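Local coordinates for protein sugar phosphate isomerase/epimerase (PDB 3OBE) that probably isomerises or epimerises a sugar or sugar phosphate within a TIM-barrel fold, though its true substrate is unknown, at residues A[113-117]-A[154-158]; A[263-267]-A[301-305]. One frame throughout, in Å; residues are numbered along the deposited sequence. Where two conformers were deposited one is given.

Contact 1: A[113-117]-A[154-158]; sequences DEFWK and RAGEI
Ile158 reaches from helix 154-158 into the angle between Asp113, Trp116 and Lys117 on the neighbouring helix. From its CB the two branches part. CG2, anti to the backbone N, lies 3.6 Å from Lys117 CA and also rests against Trp116 O and Lys117 CG. CG1, the other branch, runs beside the backbone N (chi1 -77°) and passes Lys117 CG at 4.1 Å. The extended second torsion then carries the tip, CD1, back along the facing helix to Asp113, where it sits 3.7 Å from Asp113 O and touches CA and CB. One side chain thus spans a full helical turn of its partner, and the aliphatic stem of Lys117 crosses it at about a right angle. One turn earlier, Ala155 CB lies over one face of the Trp116 indole, 3.5 Å from the centroid of the five-membered ring, a CH-pi contact; Phe115 CD2 lies against the opposite face. Toward solvent the pair is closed by a salt bridge. Arg154, bent at chi3, meets the Asp113 carboxylate side-on with two nitrogens. Arg154 NE to Asp113 OD1 is 3.1 Å, nearly straight at 174° and on the syn side, whereas the shorter bond from Arg154 NH2 to Asp113 OD2, 2.7 Å, is bent and comes from above the carboxylate plane. Gripping both oxygens probably fixes the rotation of the carboxylate and favours its charged form. The axes of segments 113-117 and 154-158 come within 9.2 Å and cross at -30°, the two running in much the same direction, as expected of consecutive outer helices in a TIM barrel. Beneath them Trp116 touches Met131 and Gln133 of strand 130-133, which runs between the two helices in the chain, and meets Trp166 of strand 165-169 edge-to-face.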
ATOM      1  N   ASP A 113      -8.517   1.131  18.863  1.00 19.11           N
ATOM      2  CA  ASP A 113      -8.270   2.566  18.929  1.00 19.67           C
ATOM      3  C   ASP A 113      -6.909   2.823  19.564  1.00 20.91           C
ATOM      4  O   ASP A 113      -6.170   3.711  19.113  1.00 20.14           O
ATOM      5  CB  ASP A 113      -9.307   3.299  19.773  1.00 20.61           C
ATOM      6  CG  ASP A 113     -10.701   3.325  19.166  1.00 22.28           C
ATOM      7  OD1 ASP A 113     -10.905   2.915  18.014  1.00 20.93           O
ATOM      8  OD2 ASP A 113     -11.619   3.844  19.890  1.00 24.44           O
ATOM      9  N   GLU A 114      -6.575   2.102  20.641  1.00 21.15           N
ATOM     10  CA  GLU A 114      -5.272   2.348  21.325  1.00 23.09           C
ATOM     11  C   GLU A 114      -4.100   2.062  20.409  1.00 21.41           C
ATOM     12  O   GLU A 114      -3.151   2.850  20.355  1.00 22.46           O
ATOM     13  CB  GLU A 114      -5.139   1.555  22.637  1.00 24.88           C
ATOM     14  CG  GLU A 114      -6.082   2.040  23.713  1.00 30.80           C
ATOM     15  CD  GLU A 114      -5.968   3.559  23.995  1.00 37.92           C
ATOM     16  OE1 GLU A 114      -4.817   4.059  24.103  1.00 41.65           O
ATOM     17  OE2 GLU A 114      -7.023   4.251  24.063  1.00 40.81           O
ATOM     18  N   PHE A 115      -4.197   0.978  19.640  1.00 20.18           N
ATOM     19  CA  PHE A 115      -3.183   0.642  18.656  1.00 18.01           C
ATOM     20  C   PHE A 115      -3.020   1.798  17.687  1.00 17.75           C
ATOM     21  O   PHE A 115      -1.897   2.251  17.410  1.00 17.75           O
ATOM     22  CB  PHE A 115      -3.558  -0.615  17.859  1.00 16.64           C
ATOM     23  CG  PHE A 115      -2.636  -0.883  16.706  1.00 17.63           C
ATOM     24  CD1 PHE A 115      -1.468  -1.609  16.891  1.00 18.41           C
ATOM     25  CD2 PHE A 115      -2.909  -0.369  15.429  1.00 16.49           C
ATOM     26  CE1 PHE A 115      -0.581  -1.821  15.837  1.00 18.28           C
ATOM     27  CE2 PHE A 115      -2.051  -0.574  14.372  1.00 18.48           C
ATOM     28  CZ  PHE A 115      -0.859  -1.288  14.568  1.00 17.86           C
ATOM     29  N   TRP A 116      -4.139   2.233  17.114  1.00 16.49           N
ATOM     30  CA  TRP A 116      -4.065   3.249  16.048  1.00 16.18           C
ATOM     31  C   TRP A 116      -3.634   4.616  16.572  1.00 17.14           C
ATOM     32  O   TRP A 116      -2.963   5.357  15.865  1.00 19.43           O
ATOM     33  CB  TRP A 116      -5.369   3.302  15.255  1.00 15.65           C
ATOM     34  CG  TRP A 116      -5.534   2.098  14.371  1.00 14.63           C
ATOM     35  CD1 TRP A 116      -6.430   1.089  14.503  1.00 14.56           C
ATOM     36  CD2 TRP A 116      -4.709   1.740  13.252  1.00 12.99           C
ATOM     37  NE1 TRP A 116      -6.240   0.131  13.550  1.00 14.55           N
ATOM     38  CE2 TRP A 116      -5.189   0.502  12.757  1.00 14.33           C
ATOM     39  CE3 TRP A 116      -3.632   2.340  12.604  1.00 14.18           C
ATOM     40  CZ2 TRP A 116      -4.625  -0.119  11.646  1.00 14.76           C
ATOM     41  CZ3 TRP A 116      -3.056   1.716  11.551  1.00 15.84           C
ATOM     42  CH2 TRP A 116      -3.541   0.467  11.077  1.00 14.58           C
ATOM     43  N   LYS A 117      -4.028   4.953  17.809  1.00 19.22           N
ATOM     44  CA  LYS A 117      -3.613   6.234  18.409  1.00 19.69           C
ATOM     45  C   LYS A 117      -2.083   6.253  18.571  1.00 20.67           C
ATOM     46  O   LYS A 117      -1.391   7.213  18.175  1.00 18.47           O
ATOM     47  CB  LYS A 117      -4.323   6.489  19.740  1.00 21.92           C
ATOM     48  CG  LYS A 117      -5.746   6.873  19.635  1.00 25.19           C
ATOM     49  CD  LYS A 117      -6.377   6.924  21.030  1.00 32.02           C
ATOM     50  CE  LYS A 117      -7.826   7.404  20.994  1.00 36.28           C
ATOM     51  NZ  LYS A 117      -8.299   7.715  22.378  1.00 39.14           N
ATOM     52  N   ARG A 154     -12.955   3.957  12.694  1.00 16.66           N
ATOM     53  CA  ARG A 154     -12.395   4.505  13.907  1.00 17.38           C
ATOM     54  C   ARG A 154     -10.919   4.743  13.754  1.00 16.74           C
ATOM     55  O   ARG A 154     -10.416   5.719  14.225  1.00 18.33           O
ATOM     56  CB  ARG A 154     -12.691   3.593  15.115  1.00 18.13           C
ATOM     57  CG  ARG A 154     -14.182   3.602  15.521  1.00 16.98           C
ATOM     58  CD  ARG A 154     -14.492   2.399  16.405  1.00 17.16           C
ATOM     59  NE  ARG A 154     -13.989   2.569  17.759  1.00 19.43           N
ATOM     60  CZ  ARG A 154     -14.738   2.669  18.859  1.00 20.09           C
ATOM     61  NH1 ARG A 154     -16.057   2.631  18.805  1.00 23.53           N
ATOM     62  NH2 ARG A 154     -14.142   2.782  20.037  1.00 22.03           N
ATOM     63  N   ALA A 155     -10.222   3.832  13.095  1.00 16.60           N
ATOM     64  CA  ALA A 155      -8.790   4.026  12.831  1.00 15.31           C
ATOM     65  C   ALA A 155      -8.553   5.270  11.990  1.00 15.63           C
ATOM     66  O   ALA A 155      -7.644   6.078  12.273  1.00 17.25           O
ATOM     67  CB  ALA A 155      -8.228   2.813  12.132  1.00 14.67           C
ATOM     68  N   GLY A 156      -9.356   5.431  10.943  1.00 14.24           N
ATOM     69  CA  GLY A 156      -9.189   6.567  10.047  1.00 14.83           C
ATOM     70  C   GLY A 156      -9.500   7.898  10.688  1.00 16.04           C
ATOM     71  O   GLY A 156      -8.883   8.908  10.365  1.00 16.08           O
ATOM     72  N   GLU A 157     -10.462   7.920  11.591  0.60 16.92           N
ATOM     73  CA  GLU A 157     -10.760   9.165  12.277  0.60 17.81           C
ATOM     74  C   GLU A 157      -9.548   9.558  13.106  0.60 17.46           C
ATOM     75  O   GLU A 157      -9.141  10.713  13.144  0.60 18.47           O
ATOM     76  CB  GLU A 157     -12.001   9.058  13.175  0.60 18.96           C
ATOM     77  CG  GLU A 157     -12.286  10.373  13.923  0.60 22.26           C
ATOM     78  CD  GLU A 157     -13.682  10.454  14.537  0.60 24.20           C
ATOM     79  OE1 GLU A 157     -14.439   9.456  14.429  0.60 21.17           O
ATOM     80  OE2 GLU A 157     -13.999  11.513  15.132  0.60 27.15           O
ATOM     81  N   ILE A 158      -8.942   8.568  13.725  1.00 17.15           N
ATOM     82  CA  ILE A 158      -7.785   8.784  14.577  1.00 17.08           C
ATOM     83  C   ILE A 158      -6.590   9.308  13.772  1.00 16.57           C
ATOM     84  O   ILE A 158      -5.944  10.259  14.202  1.00 18.50           O
ATOM     85  CB  ILE A 158      -7.432   7.452  15.357  1.00 16.75           C
ATOM     86  CG1 ILE A 158      -8.401   7.259  16.509  1.00 19.61           C
ATOM     87  CG2 ILE A 158      -5.989   7.509  15.957  1.00 19.20           C
ATOM     88  CD1 ILE A 158      -8.462   5.774  17.023  1.00 20.28           C
TER

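Contact 2: A[263-267]-A[301-305]; sequences FKKAY and APFVK
Tyr267 lays its ring beneath the C-terminal residue, Lys305, and holds the main chain there. Its CG stands anti to the carbonyl carbon (chi1 -57°), which sends the phenol toward the tail, and the hydroxyl accepts the backbone N-H of Lys305: Lys305 N to Tyr267 OH is 3.0 Å and the bond is almost straight, at 171°. Lys305 CG lies over one ring face, 3.9 Å from the Tyr267 ring centroid, displaced toward the rim on the side of CE2. At the ring edge Phe303 O is 3.4 Å from Tyr267 CE2. The lysine chain bends at chi2 and turns away from the tyrosine, and its NZ donates to Pro302 O, folding the residue back over its own turn. That turn is type I, Ala301 to Val304, and brings the chain off the end of helix 287-300, the last helix of the TIM barrel, and back against the flank of helix 259-269 that faces helix 287-300. Phe263, one turn before Tyr267, receives Val304 CG2 over the centre of its ring, 3.7 Å from the centroid and only 5° off the normal, a CH-pi contact. Phe303 adds a looser contact: its CD1 lies 4.1 Å from Phe263 CD2, and its carbonyl oxygen touches Phe263 CB. Below this layer Phe263 packs edge-to-face on Tyr274 of strand 273-276 and touches Leu298 of helix 287-300, which Val304 touches as well.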
ATOM      1  N   PHE A 263      -3.091   3.014 -15.524  1.00 16.68           N
ATOM      2  CA  PHE A 263      -2.607   4.380 -15.312  1.00 16.89           C
ATOM      3  C   PHE A 263      -3.535   5.435 -15.900  1.00 18.60           C
ATOM      4  O   PHE A 263      -3.814   6.416 -15.240  1.00 19.73           O
ATOM      5  CB  PHE A 263      -1.183   4.521 -15.831  1.00 17.35           C
ATOM      6  CG  PHE A 263      -0.161   4.084 -14.837  1.00 14.92           C
ATOM      7  CD1 PHE A 263       0.237   4.898 -13.792  1.00 16.80           C
ATOM      8  CD2 PHE A 263       0.385   2.816 -14.927  1.00 16.35           C
ATOM      9  CE1 PHE A 263       1.134   4.435 -12.870  1.00 16.26           C
ATOM     10  CE2 PHE A 263       1.268   2.394 -14.038  1.00 14.49           C
ATOM     11  CZ  PHE A 263       1.652   3.182 -13.000  1.00 14.44           C
ATOM     12  N   LYS A 264      -4.086   5.204 -17.085  1.00 18.20           N
ATOM     13  CA  LYS A 264      -5.084   6.112 -17.642  1.00 20.50           C
ATOM     14  C   LYS A 264      -6.250   6.313 -16.672  1.00 19.87           C
ATOM     15  O   LYS A 264      -6.627   7.452 -16.406  1.00 20.10           O
ATOM     16  CB  LYS A 264      -5.582   5.586 -19.004  1.00 20.73           C
ATOM     17  CG  LYS A 264      -6.601   6.461 -19.691  1.00 25.54           C
ATOM     18  CD  LYS A 264      -7.135   5.738 -20.980  1.00 27.00           C
ATOM     19  N   LYS A 265      -6.779   5.224 -16.103  1.00 19.87           N
ATOM     20  CA  LYS A 265      -7.903   5.346 -15.197  1.00 19.28           C
ATOM     21  C   LYS A 265      -7.467   6.008 -13.881  1.00 18.70           C
ATOM     22  O   LYS A 265      -8.220   6.793 -13.298  1.00 18.71           O
ATOM     23  CB  LYS A 265      -8.509   3.984 -14.880  1.00 19.23           C
ATOM     24  CG  LYS A 265      -9.814   4.076 -14.071  1.00 20.42           C
ATOM     25  CD  LYS A 265     -10.912   4.914 -14.745  1.00 22.58           C
ATOM     26  CE  LYS A 265     -11.439   4.255 -16.023  1.00 25.94           C
ATOM     27  NZ  LYS A 265     -12.515   4.994 -16.692  1.00 31.47           N
ATOM     28  N   ALA A 266      -6.249   5.692 -13.434  1.00 17.01           N
ATOM     29  CA  ALA A 266      -5.716   6.256 -12.186  1.00 16.95           C
ATOM     30  C   ALA A 266      -5.707   7.764 -12.249  1.00 19.17           C
ATOM     31  O   ALA A 266      -6.100   8.439 -11.277  1.00 20.51           O
ATOM     32  CB  ALA A 266      -4.272   5.734 -11.922  1.00 16.95           C
ATOM     33  N   TYR A 267      -5.233   8.303 -13.367  1.00 20.47           N
ATOM     34  CA  TYR A 267      -5.209   9.762 -13.506  1.00 21.80           C
ATOM     35  C   TYR A 267      -6.581  10.363 -13.648  1.00 23.28           C
ATOM     36  O   TYR A 267      -6.795  11.497 -13.190  1.00 26.38           O
ATOM     37  CB  TYR A 267      -4.260  10.228 -14.596  1.00 22.70           C
ATOM     38  CG  TYR A 267      -2.873   9.715 -14.311  1.00 21.71           C
ATOM     39  CD1 TYR A 267      -2.269   9.965 -13.085  1.00 25.00           C
ATOM     40  CD2 TYR A 267      -2.156   8.990 -15.274  1.00 21.84           C
ATOM     41  CE1 TYR A 267      -0.977   9.508 -12.831  1.00 24.98           C
ATOM     42  CE2 TYR A 267      -0.918   8.532 -15.028  1.00 22.05           C
ATOM     43  CZ  TYR A 267      -0.322   8.774 -13.808  1.00 23.58           C
ATOM     44  OH  TYR A 267       0.958   8.305 -13.550  1.00 27.60           O
ATOM     45  N   ALA A 301       7.764   4.848 -19.613  1.00 21.01           N
ATOM     46  CA  ALA A 301       6.392   4.637 -20.102  1.00 21.39           C
ATOM     47  C   ALA A 301       5.741   6.010 -20.322  1.00 22.99           C
ATOM     48  O   ALA A 301       5.636   6.786 -19.401  1.00 21.44           O
ATOM     49  CB  ALA A 301       5.617   3.867 -19.090  1.00 20.01           C
ATOM     50  N   PRO A 302       5.256   6.286 -21.535  1.00 24.77           N
ATOM     51  CA  PRO A 302       4.627   7.577 -21.698  1.00 26.37           C
ATOM     52  C   PRO A 302       3.272   7.735 -21.011  1.00 25.33           C
ATOM     53  O   PRO A 302       2.836   8.881 -20.805  1.00 27.04           O
ATOM     54  CB  PRO A 302       4.489   7.731 -23.207  1.00 27.91           C
ATOM     55  CG  PRO A 302       4.566   6.370 -23.730  1.00 29.59           C
ATOM     56  CD  PRO A 302       5.390   5.557 -22.801  1.00 25.86           C
ATOM     57  N   PHE A 303       2.614   6.627 -20.652  1.00 23.78           N
ATOM     58  CA  PHE A 303       1.349   6.684 -19.935  1.00 22.83           C
ATOM     59  C   PHE A 303       1.488   6.874 -18.432  1.00 22.25           C
ATOM     60  O   PHE A 303       0.476   7.010 -17.718  1.00 21.10           O
ATOM     61  CB  PHE A 303       0.526   5.390 -20.222  1.00 22.05           C
ATOM     62  CG  PHE A 303       1.325   4.130 -20.069  1.00 19.89           C
ATOM     63  CD1 PHE A 303       1.424   3.486 -18.848  1.00 20.90           C
ATOM     64  CD2 PHE A 303       1.954   3.576 -21.172  1.00 21.78           C
ATOM     65  CE1 PHE A 303       2.157   2.315 -18.725  1.00 20.67           C
ATOM     66  CE2 PHE A 303       2.731   2.422 -21.052  1.00 24.26           C
ATOM     67  CZ  PHE A 303       2.813   1.801 -19.839  1.00 19.03           C
ATOM     68  N   VAL A 304       2.731   6.842 -17.938  1.00 21.09           N
ATOM     69  CA  VAL A 304       3.029   7.111 -16.531  1.00 20.87           C
ATOM     70  C   VAL A 304       3.511   8.547 -16.466  1.00 22.30           C
ATOM     71  O   VAL A 304       4.384   8.942 -17.230  1.00 22.29           O
ATOM     72  CB  VAL A 304       4.078   6.170 -15.972  1.00 19.53           C
ATOM     73  CG1 VAL A 304       4.439   6.531 -14.493  1.00 19.62           C
ATOM     74  CG2 VAL A 304       3.600   4.676 -16.093  1.00 18.18           C
ATOM     75  N   LYS A 305       2.859   9.322 -15.601  1.00 24.18           N
ATOM     76  CA  LYS A 305       3.055  10.761 -15.538  1.00 27.89           C
ATOM     77  C   LYS A 305       4.070  11.083 -14.473  1.00 28.69           C
ATOM     78  O   LYS A 305       4.336  10.263 -13.578  1.00 29.25           O
ATOM     79  CB  LYS A 305       1.738  11.486 -15.239  1.00 29.66           C
ATOM     80  CG  LYS A 305       0.673  11.409 -16.359  1.00 33.75           C
ATOM     81  CD  LYS A 305       1.251  11.141 -17.783  1.00 38.92           C
ATOM     82  CE  LYS A 305       0.158  10.903 -18.847  1.00 41.58           C
ATOM     83  NZ  LYS A 305       0.696  11.131 -20.206  1.00 44.38           N
ATOM     84  OXT LYS A 305       4.658  12.164 -14.568  1.00 31.00           O
TER
HETATM   85  O   HOH W   1       2.027   9.123 -11.531  1.00 37.61           O

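In the fold
From the N terminus, the chain has laid down its first three barrel strands before it enters helix 109-126. Contact 1 then closes a loop of 36 residues, through strand 130-133, and joins that helix to the next one, 142-160. The later strands follow, and contact 2 closes a second loop, of 33 residues, from helix 259-269 through strand 273-276 and helix 287-300 to the C terminus. The loops are in series and neither nest nor cross. Their centres lie 33 Å apart, on opposite sides of the chain's centre. Contact 1 joins two neighbouring helices of the barrel's outer layer; contact 2 ties the tail to that layer.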